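Long-range contacts in beta subunit of photoactivated adenylyl cyclase (Beggiatoa sp. PS, PDB 5M2A), which probably makes cyclic AMP from ATP in response to blue light, sensed through a flavin-binding BLUF domain: residues T40-Y45 with R89-W94; N76-K81 with R133-I138; W307-L312 with Y327-A332. All blocks are in the same frame, centred on the assembly; numbering follows the deposited sequence. Where two conformers were deposited one is given.

Contact 1 (T40-Y45 with R89-W94); sequences TGVLLY and RMFPNW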
# COMPACT_ATOMS: atom_id res chain seq x y z
N THR A 40 -6.81 -21.64 -28.13
CA THR A 40 -6.16 -22.72 -27.41
C THR A 40 -5.79 -22.22 -26.01
O THR A 40 -5.76 -21.02 -25.75
CB THR A 40 -4.92 -23.23 -28.15
OG1 THR A 40 -4.05 -22.13 -28.44
CG2 THR A 40 -5.32 -23.93 -29.45
N GLY A 41 -5.53 -23.16 -25.12
CA GLY A 41 -5.10 -22.79 -23.79
C GLY A 41 -5.22 -23.93 -22.81
O GLY A 41 -5.45 -25.09 -23.17
N VAL A 42 -5.02 -23.59 -21.53
CA VAL A 42 -5.05 -24.54 -20.44
C VAL A 42 -5.81 -23.94 -19.28
O VAL A 42 -5.78 -22.72 -19.05
CB VAL A 42 -3.63 -24.95 -19.97
CG1 VAL A 42 -2.91 -25.70 -21.05
CG2 VAL A 42 -2.82 -23.74 -19.55
N LEU A 43 -6.51 -24.79 -18.54
CA LEU A 43 -7.23 -24.40 -17.33
C LEU A 43 -6.77 -25.31 -16.21
O LEU A 43 -6.97 -26.52 -16.27
CB LEU A 43 -8.75 -24.50 -17.53
CG LEU A 43 -9.62 -24.23 -16.30
CD1 LEU A 43 -9.44 -22.78 -15.84
CD2 LEU A 43 -11.08 -24.55 -16.61
N LEU A 44 -6.12 -24.73 -15.20
CA LEU A 44 -5.66 -25.45 -14.03
C LEU A 44 -6.47 -25.01 -12.81
O LEU A 44 -6.83 -23.84 -12.69
CB LEU A 44 -4.17 -25.21 -13.76
CG LEU A 44 -3.12 -26.11 -14.41
CD1 LEU A 44 -3.03 -25.79 -15.88
CD2 LEU A 44 -1.78 -25.92 -13.74
N TYR A 45 -6.76 -25.94 -11.92
CA TYR A 45 -7.34 -25.53 -10.65
C TYR A 45 -6.64 -26.23 -9.50
O TYR A 45 -6.18 -27.37 -9.62
CB TYR A 45 -8.86 -25.74 -10.59
CG TYR A 45 -9.39 -27.12 -10.87
CD1 TYR A 45 -9.45 -27.61 -12.17
CD2 TYR A 45 -9.88 -27.91 -9.84
CE1 TYR A 45 -9.96 -28.86 -12.43
CE2 TYR A 45 -10.39 -29.17 -10.09
CZ TYR A 45 -10.43 -29.64 -11.39
OH TYR A 45 -10.94 -30.89 -11.64
N ARG A 89 1.75 -20.01 -30.73
CA ARG A 89 0.87 -20.51 -29.69
C ARG A 89 1.66 -21.33 -28.69
O ARG A 89 2.57 -22.08 -29.05
CB ARG A 89 -0.24 -21.37 -30.29
CG ARG A 89 -1.31 -20.59 -31.02
CD ARG A 89 -2.34 -21.53 -31.63
NE ARG A 89 -3.31 -20.82 -32.46
CZ ARG A 89 -4.47 -20.35 -32.02
NH1 ARG A 89 -4.82 -20.51 -30.75
NH2 ARG A 89 -5.28 -19.71 -32.85
N MET A 90 1.30 -21.19 -27.41
CA MET A 90 1.94 -21.99 -26.37
C MET A 90 1.39 -23.41 -26.32
O MET A 90 2.14 -24.34 -26.00
CB MET A 90 1.75 -21.30 -25.02
CG MET A 90 2.88 -21.52 -24.05
SD MET A 90 2.66 -20.54 -22.55
CE MET A 90 4.31 -20.71 -21.85
N PHE A 91 0.11 -23.60 -26.64
CA PHE A 91 -0.55 -24.89 -26.54
C PHE A 91 -1.34 -25.15 -27.82
O PHE A 91 -2.57 -25.27 -27.80
CB PHE A 91 -1.45 -24.94 -25.31
CG PHE A 91 -0.76 -24.48 -24.06
CD1 PHE A 91 0.13 -25.32 -23.41
CD2 PHE A 91 -0.98 -23.21 -23.56
CE1 PHE A 91 0.78 -24.90 -22.27
CE2 PHE A 91 -0.32 -22.79 -22.42
CZ PHE A 91 0.55 -23.64 -21.77
N PRO A 92 -0.64 -25.28 -28.95
CA PRO A 92 -1.34 -25.34 -30.25
C PRO A 92 -2.28 -26.52 -30.40
O PRO A 92 -3.17 -26.47 -31.25
CB PRO A 92 -0.18 -25.42 -31.26
CG PRO A 92 0.93 -26.05 -30.49
CD PRO A 92 0.80 -25.52 -29.08
N ASN A 93 -2.12 -27.57 -29.60
CA ASN A 93 -2.90 -28.79 -29.76
C ASN A 93 -4.05 -28.91 -28.77
O ASN A 93 -4.78 -29.90 -28.81
CB ASN A 93 -1.99 -30.02 -29.63
CG ASN A 93 -0.83 -29.99 -30.61
OD1 ASN A 93 -1.01 -29.77 -31.80
ND2 ASN A 93 0.37 -30.21 -30.10
N TRP A 94 -4.22 -27.93 -27.88
CA TRP A 94 -5.23 -27.99 -26.83
C TRP A 94 -6.21 -26.84 -27.00
O TRP A 94 -5.89 -25.70 -26.66
CB TRP A 94 -4.59 -27.94 -25.45
CG TRP A 94 -3.64 -29.06 -25.14
CD1 TRP A 94 -3.59 -30.28 -25.74
CD2 TRP A 94 -2.61 -29.04 -24.15
NE1 TRP A 94 -2.58 -31.04 -25.18
CE2 TRP A 94 -1.97 -30.29 -24.20
CE3 TRP A 94 -2.16 -28.09 -23.24
CZ2 TRP A 94 -0.90 -30.62 -23.36
CZ3 TRP A 94 -1.10 -28.41 -22.40
CH2 TRP A 94 -0.48 -29.67 -22.47
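Gly41, at the start of strand 40-46, meets the type I turn Phe91-Trp94 through a hydrogen bond of 3.0 Å from Gly41 N to Trp94 O, while Trp94 N closes the turn on Phe91 O. At its phi of 164°, a side chain on Gly41 would press against the carbonyl O of Thr40. The CB of Thr40 fits closely between two carbonyl oxygens, 3.0 Å from Trp94 O and 3.1 Å from Phe91 O. Its OG1, set between the backbone N and the carbonyl carbon (chi1 53°), lies in the plane of the guanidinium and accepts a hydrogen bond of 2.9 Å from Arg89 NH1; Glu55 is a second partner of this hydroxyl, and Arg89 NH2 bonds to Asn38 O. Val42 has two modelled conformers; in one, CG1 makes a CH-pi contact over the middle of the Phe91 ring, 3.8 Å from its centroid, and meets the edge of the Trp94 indole, so neither contact need be constant. Met90 CB lies on the opposite face of Phe91. Strand 40-46 runs between the antiparallel strand 49-55 and the parallel strand 97-100, with Leu43 turned to the flavin and helix 20-36, while Phe91 packs on Pro111 of the second subunit.

Contact 2 (N76-K81 with R133-I138); sequences NILCLK and RVIYLI
The carbonyl oxygens of Leu80 and Ile138 share one water, whose O lies 2.9 Å from Leu80 O and 2.9 Å from Ile138 O. More acceptors lie near it than it has protons, so it may not donate to both carbonyls at once. It joins a strand of the BLUF domain's ferredoxin-like sheet to the short helix 132-139 at a classic beta bulge, where Leu80 and Lys81 both face Val9 of the neighbouring strand. The axes of strand 77-81 and helix 133-138 approach to 8.4 Å at 62°, and the helix meets the strand near its own C-terminal end. There Cys79 O comes within 3.1 Å of Ile138 O. Both are acceptors, so the approach is no bond and probably costs some electrostatic energy, which the water on Ile138 O may partly offset. Beside it, Cys79 N donates to the side chain of Asn139, the residue that follows in the helix.

The apolar part of the contact is small. Leu78 reaches with CD1 toward two isoleucines one helical turn apart, 4.3 Å from Ile135 CG2 and 4.2 Å from Ile138 CG2. Leu78 also packs on His123, Arg124 and Glu127 of helix 110-129, so its side chain lies where the sheet and two helices come together. The second subunit adds to the packing, Leu126 of that subunit against Ile138 and its Ile119 against Leu80. Ile138 has CG2 anti to its backbone N and beside its own carbonyl carbon. That methyl sits by the strand's carbonyls, 3.6 Å from Cys79 O and 4.3 Å from Leu80 O.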
# COMPACT_ATOMS: atom_id res chain seq x y z
N ASN A 76 -13.40 -12.71 -7.95
CA ASN A 76 -12.09 -12.10 -7.71
C ASN A 76 -11.13 -12.41 -8.85
O ASN A 76 -10.03 -12.95 -8.66
CB ASN A 76 -11.51 -12.55 -6.36
CG ASN A 76 -10.34 -11.69 -5.91
OD1 ASN A 76 -9.50 -12.12 -5.11
ND2 ASN A 76 -10.27 -10.47 -6.43
N ILE A 77 -11.56 -12.07 -10.06
CA ILE A 77 -10.77 -12.37 -11.25
C ILE A 77 -9.71 -11.30 -11.45
O ILE A 77 -10.01 -10.10 -11.44
CB ILE A 77 -11.69 -12.47 -12.48
CG1 ILE A 77 -12.75 -13.56 -12.26
CG2 ILE A 77 -10.86 -12.75 -13.73
CD1 ILE A 77 -13.91 -13.48 -13.22
N LEU A 78 -8.46 -11.73 -11.62
CA LEU A 78 -7.36 -10.82 -11.88
C LEU A 78 -6.57 -11.34 -13.06
O LEU A 78 -5.97 -12.43 -12.99
CB LEU A 78 -6.46 -10.65 -10.65
CG LEU A 78 -5.20 -9.81 -10.88
CD1 LEU A 78 -5.56 -8.40 -11.30
CD2 LEU A 78 -4.30 -9.79 -9.65
N CYS A 79 -6.57 -10.59 -14.15
CA CYS A 79 -5.71 -10.89 -15.28
C CYS A 79 -4.28 -10.47 -14.95
O CYS A 79 -4.04 -9.31 -14.60
CB CYS A 79 -6.20 -10.19 -16.55
SG CYS A 79 -5.19 -10.56 -18.00
N LEU A 80 -3.34 -11.41 -15.05
CA LEU A 80 -1.97 -11.20 -14.61
C LEU A 80 -1.03 -10.78 -15.72
O LEU A 80 -0.02 -10.11 -15.45
CB LEU A 80 -1.42 -12.47 -13.97
CG LEU A 80 -2.08 -12.94 -12.69
CD1 LEU A 80 -1.42 -14.23 -12.26
CD2 LEU A 80 -1.97 -11.88 -11.61
N LYS A 81 -1.31 -11.17 -16.95
CA LYS A 81 -0.36 -10.93 -18.02
C LYS A 81 -1.11 -10.98 -19.34
O LYS A 81 -2.00 -11.81 -19.53
CB LYS A 81 0.77 -11.97 -18.00
CG LYS A 81 1.74 -11.87 -19.18
CD LYS A 81 2.64 -13.09 -19.27
CE LYS A 81 3.83 -13.00 -18.34
NZ LYS A 81 4.67 -14.23 -18.40
N ARG A 133 -5.30 1.76 -8.43
CA ARG A 133 -4.66 2.07 -9.71
C ARG A 133 -3.67 0.99 -10.12
O ARG A 133 -3.57 0.64 -11.31
CB ARG A 133 -3.97 3.44 -9.60
CG ARG A 133 -3.08 3.81 -10.75
CD ARG A 133 -3.86 3.96 -12.04
NE ARG A 133 -3.02 4.52 -13.09
CZ ARG A 133 -3.39 4.63 -14.36
NH1 ARG A 133 -4.59 4.22 -14.74
NH2 ARG A 133 -2.55 5.15 -15.25
N VAL A 134 -2.95 0.41 -9.16
CA VAL A 134 -1.99 -0.62 -9.51
C VAL A 134 -2.70 -1.89 -9.99
O VAL A 134 -2.28 -2.53 -10.96
CB VAL A 134 -1.07 -0.92 -8.32
CG1 VAL A 134 -0.26 -2.14 -8.64
CG2 VAL A 134 -0.16 0.27 -8.01
N ILE A 135 -3.77 -2.27 -9.29
CA ILE A 135 -4.54 -3.44 -9.71
C ILE A 135 -5.12 -3.23 -11.10
O ILE A 135 -5.13 -4.14 -11.94
CB ILE A 135 -5.64 -3.74 -8.67
CG1 ILE A 135 -5.01 -4.17 -7.34
CG2 ILE A 135 -6.62 -4.79 -9.19
CD1 ILE A 135 -4.14 -5.41 -7.44
N TYR A 136 -5.61 -2.02 -11.36
CA TYR A 136 -6.13 -1.69 -12.69
C TYR A 136 -5.06 -1.89 -13.76
O TYR A 136 -5.31 -2.54 -14.78
CB TYR A 136 -6.64 -0.25 -12.69
CG TYR A 136 -7.14 0.21 -14.03
CD1 TYR A 136 -8.43 -0.07 -14.44
CD2 TYR A 136 -6.31 0.91 -14.89
CE1 TYR A 136 -8.89 0.34 -15.68
CE2 TYR A 136 -6.76 1.33 -16.13
CZ TYR A 136 -8.05 1.04 -16.52
OH TYR A 136 -8.50 1.45 -17.75
N LEU A 137 -3.87 -1.33 -13.54
CA LEU A 137 -2.80 -1.45 -14.54
C LEU A 137 -2.45 -2.91 -14.80
O LEU A 137 -2.26 -3.31 -15.96
CB LEU A 137 -1.56 -0.69 -14.08
CG LEU A 137 -1.71 0.83 -14.12
CD1 LEU A 137 -0.54 1.50 -13.42
CD2 LEU A 137 -1.85 1.33 -15.56
N ILE A 138 -2.35 -3.71 -13.75
CA ILE A 138 -2.04 -5.13 -13.92
C ILE A 138 -3.14 -5.82 -14.70
O ILE A 138 -2.88 -6.64 -15.59
CB ILE A 138 -1.80 -5.79 -12.56
CG1 ILE A 138 -0.52 -5.24 -11.94
CG2 ILE A 138 -1.70 -7.31 -12.70
CD1 ILE A 138 -0.33 -5.64 -10.53
O HOH W 1 -0.15 -7.28 -16.25

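Contact 3 (W307-L312 with Y327-A332); sequences WTFINL and YTVNEA
Tyr327 and Asn311 face each other as a non-hydrogen-bonded pair of an antiparallel hairpin, and their side chains lean together at a slant, the amide plane turned 87° from the ring plane. Asn311 CG is anti to the backbone N (chi1 -175°), and ND2 comes 3.2 Å from CZ of Tyr327, with Asn311 CB near CE2 of the same ring. The amide is fixed from within the hairpin as well, with ND2 bonded to Glu325 and OD1 to Gly313 N. The Tyr327 side chain also packs on Ala297 and Lys300 of helix 297-301. An alanine in place of Tyr327 would probably leave Asn311 ND2 and CB without the ring they pack on and open a gap toward Ala297 and Lys300.

Phe309 and Val329, the next pair on this face, lie side by side and point the same way, Val329 CG1 being 3.9 Å from Phe309 CD1. The same methyl touches Trp307 CB at 3.8 Å, and Trp307 CB in turn lies over one face of the Phe309 ring, toward its rim. On the reverse face Ile310 and Thr328 run alongside each other, with Leu312 CD1 reaching across to 3.6 Å from Thr328 CG2.

Between the faces, Ile310 and Thr328 form a hydrogen-bonded pair: Ile310 N donates to Thr328 O and Thr328 N to Ile310 O, both at 3.0 Å. Beyond the strand, Asn330 N bonds to Thr308 O as the chain enters a 3-10 turn. The hairpin belongs to the cyclase domain's sheet, where strand 324-329 lies between 309-315 and 293-296; helix 297-301 packs against Phe309 too, and helix 215-235 against Trp307, whose NE1 bonds to Asp216.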
# COMPACT_ATOMS: atom_id res chain seq x y z
N TRP A 307 -27.79 19.36 -8.37
CA TRP A 307 -27.54 19.58 -6.96
C TRP A 307 -27.96 21.00 -6.57
O TRP A 307 -27.90 21.92 -7.39
CB TRP A 307 -26.07 19.38 -6.61
CG TRP A 307 -25.54 18.04 -7.00
CD1 TRP A 307 -24.73 17.76 -8.06
CD2 TRP A 307 -25.79 16.80 -6.34
NE1 TRP A 307 -24.45 16.41 -8.09
CE2 TRP A 307 -25.09 15.80 -7.04
CE3 TRP A 307 -26.53 16.44 -5.21
CZ2 TRP A 307 -25.12 14.46 -6.67
CZ3 TRP A 307 -26.56 15.11 -4.83
CH2 TRP A 307 -25.85 14.13 -5.55
N THR A 308 -28.38 21.16 -5.32
CA THR A 308 -28.56 22.49 -4.75
C THR A 308 -27.24 22.88 -4.10
O THR A 308 -26.96 22.55 -2.94
CB THR A 308 -29.71 22.50 -3.74
OG1 THR A 308 -30.92 22.14 -4.40
CG2 THR A 308 -29.86 23.89 -3.13
N PHE A 309 -26.40 23.57 -4.86
CA PHE A 309 -25.09 23.96 -4.36
C PHE A 309 -25.23 25.15 -3.42
O PHE A 309 -26.03 26.07 -3.66
CB PHE A 309 -24.15 24.30 -5.51
CG PHE A 309 -23.72 23.11 -6.34
CD1 PHE A 309 -22.84 22.18 -5.83
CD2 PHE A 309 -24.19 22.95 -7.64
CE1 PHE A 309 -22.44 21.09 -6.60
CE2 PHE A 309 -23.79 21.87 -8.42
CZ PHE A 309 -22.92 20.94 -7.89
N ILE A 310 -24.46 25.12 -2.35
CA ILE A 310 -24.49 26.14 -1.31
C ILE A 310 -23.09 26.69 -1.16
O ILE A 310 -22.13 25.93 -0.95
CB ILE A 310 -25.01 25.57 0.02
CG1 ILE A 310 -26.50 25.20 -0.11
CG2 ILE A 310 -24.79 26.57 1.15
CD1 ILE A 310 -27.09 24.53 1.11
N ASN A 311 -22.95 28.01 -1.28
CA ASN A 311 -21.64 28.64 -1.16
C ASN A 311 -21.34 28.91 0.31
O ASN A 311 -22.05 29.68 0.97
CB ASN A 311 -21.59 29.93 -1.97
CG ASN A 311 -20.21 30.54 -1.97
OD1 ASN A 311 -19.79 31.16 -0.99
ND2 ASN A 311 -19.48 30.38 -3.07
N LEU A 312 -20.26 28.31 0.81
CA LEU A 312 -19.84 28.46 2.19
C LEU A 312 -18.73 29.50 2.35
O LEU A 312 -18.05 29.52 3.38
CB LEU A 312 -19.38 27.11 2.74
CG LEU A 312 -20.49 26.05 2.71
CD1 LEU A 312 -19.98 24.71 3.20
CD2 LEU A 312 -21.67 26.52 3.55
N TYR A 327 -17.73 25.01 -1.22
CA TYR A 327 -19.11 24.69 -1.54
C TYR A 327 -19.52 23.41 -0.84
O TYR A 327 -18.69 22.63 -0.38
CB TYR A 327 -19.32 24.51 -3.05
CG TYR A 327 -19.19 25.77 -3.84
CD1 TYR A 327 -17.95 26.19 -4.33
CD2 TYR A 327 -20.30 26.56 -4.10
CE1 TYR A 327 -17.84 27.37 -5.06
CE2 TYR A 327 -20.19 27.73 -4.82
CZ TYR A 327 -18.97 28.12 -5.30
OH TYR A 327 -18.88 29.29 -6.02
N THR A 328 -20.83 23.20 -0.80
CA THR A 328 -21.42 21.95 -0.36
C THR A 328 -22.71 21.75 -1.14
O THR A 328 -23.03 22.53 -2.05
CB THR A 328 -21.64 21.96 1.16
OG1 THR A 328 -22.06 20.66 1.57
CG2 THR A 328 -22.69 22.98 1.54
N VAL A 329 -23.44 20.69 -0.81
CA VAL A 329 -24.78 20.49 -1.33
C VAL A 329 -25.75 20.46 -0.16
O VAL A 329 -25.39 20.09 0.96
CB VAL A 329 -24.90 19.21 -2.19
CG1 VAL A 329 -24.01 19.33 -3.45
CG2 VAL A 329 -24.51 17.96 -1.40
N ASN A 330 -26.99 20.89 -0.43
CA ASN A 330 -28.01 20.93 0.62
C ASN A 330 -28.18 19.56 1.28
O ASN A 330 -28.39 19.47 2.49
CB ASN A 330 -29.33 21.41 0.02
CG ASN A 330 -30.42 21.59 1.06
OD1 ASN A 330 -31.45 20.91 1.03
ND2 ASN A 330 -30.20 22.51 1.99
N GLU A 331 -28.09 18.49 0.49
CA GLU A 331 -28.25 17.14 1.03
C GLU A 331 -27.21 16.77 2.08
O GLU A 331 -27.43 15.84 2.86
CB GLU A 331 -28.20 16.11 -0.11
CG GLU A 331 -29.36 16.19 -1.11
CD GLU A 331 -30.70 15.82 -0.51
OE1 GLU A 331 -30.75 14.89 0.33
OE2 GLU A 331 -31.72 16.45 -0.87
N ALA A 332 -26.07 17.48 2.14
CA ALA A 332 -25.03 17.17 3.10
C ALA A 332 -25.24 17.85 4.45
O ALA A 332 -24.39 17.73 5.34
CB ALA A 332 -23.65 17.55 2.55

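In the fold
Contacts 1 and 2 both reach the mixed beta-sheet of the BLUF domain, with centres about 21 Å apart and nearest atoms about 7 Å apart. Along the chain their segments alternate, so their sequence spans overlap, though the contacts stay apart, and both touch the second subunit. Contact 3 comes later, closing a local hairpin in the cyclase domain; its centre is about 37 Å from that of contact 2 and about 56 Å from that of contact 1. Contact 2 joins the sensor sheet to helix 132-139, which follows helix 110-129 and precedes the first cyclase strand, 150-161. This position between sensor and catalytic parts is consistent with a place on the path from flavin to cyclase.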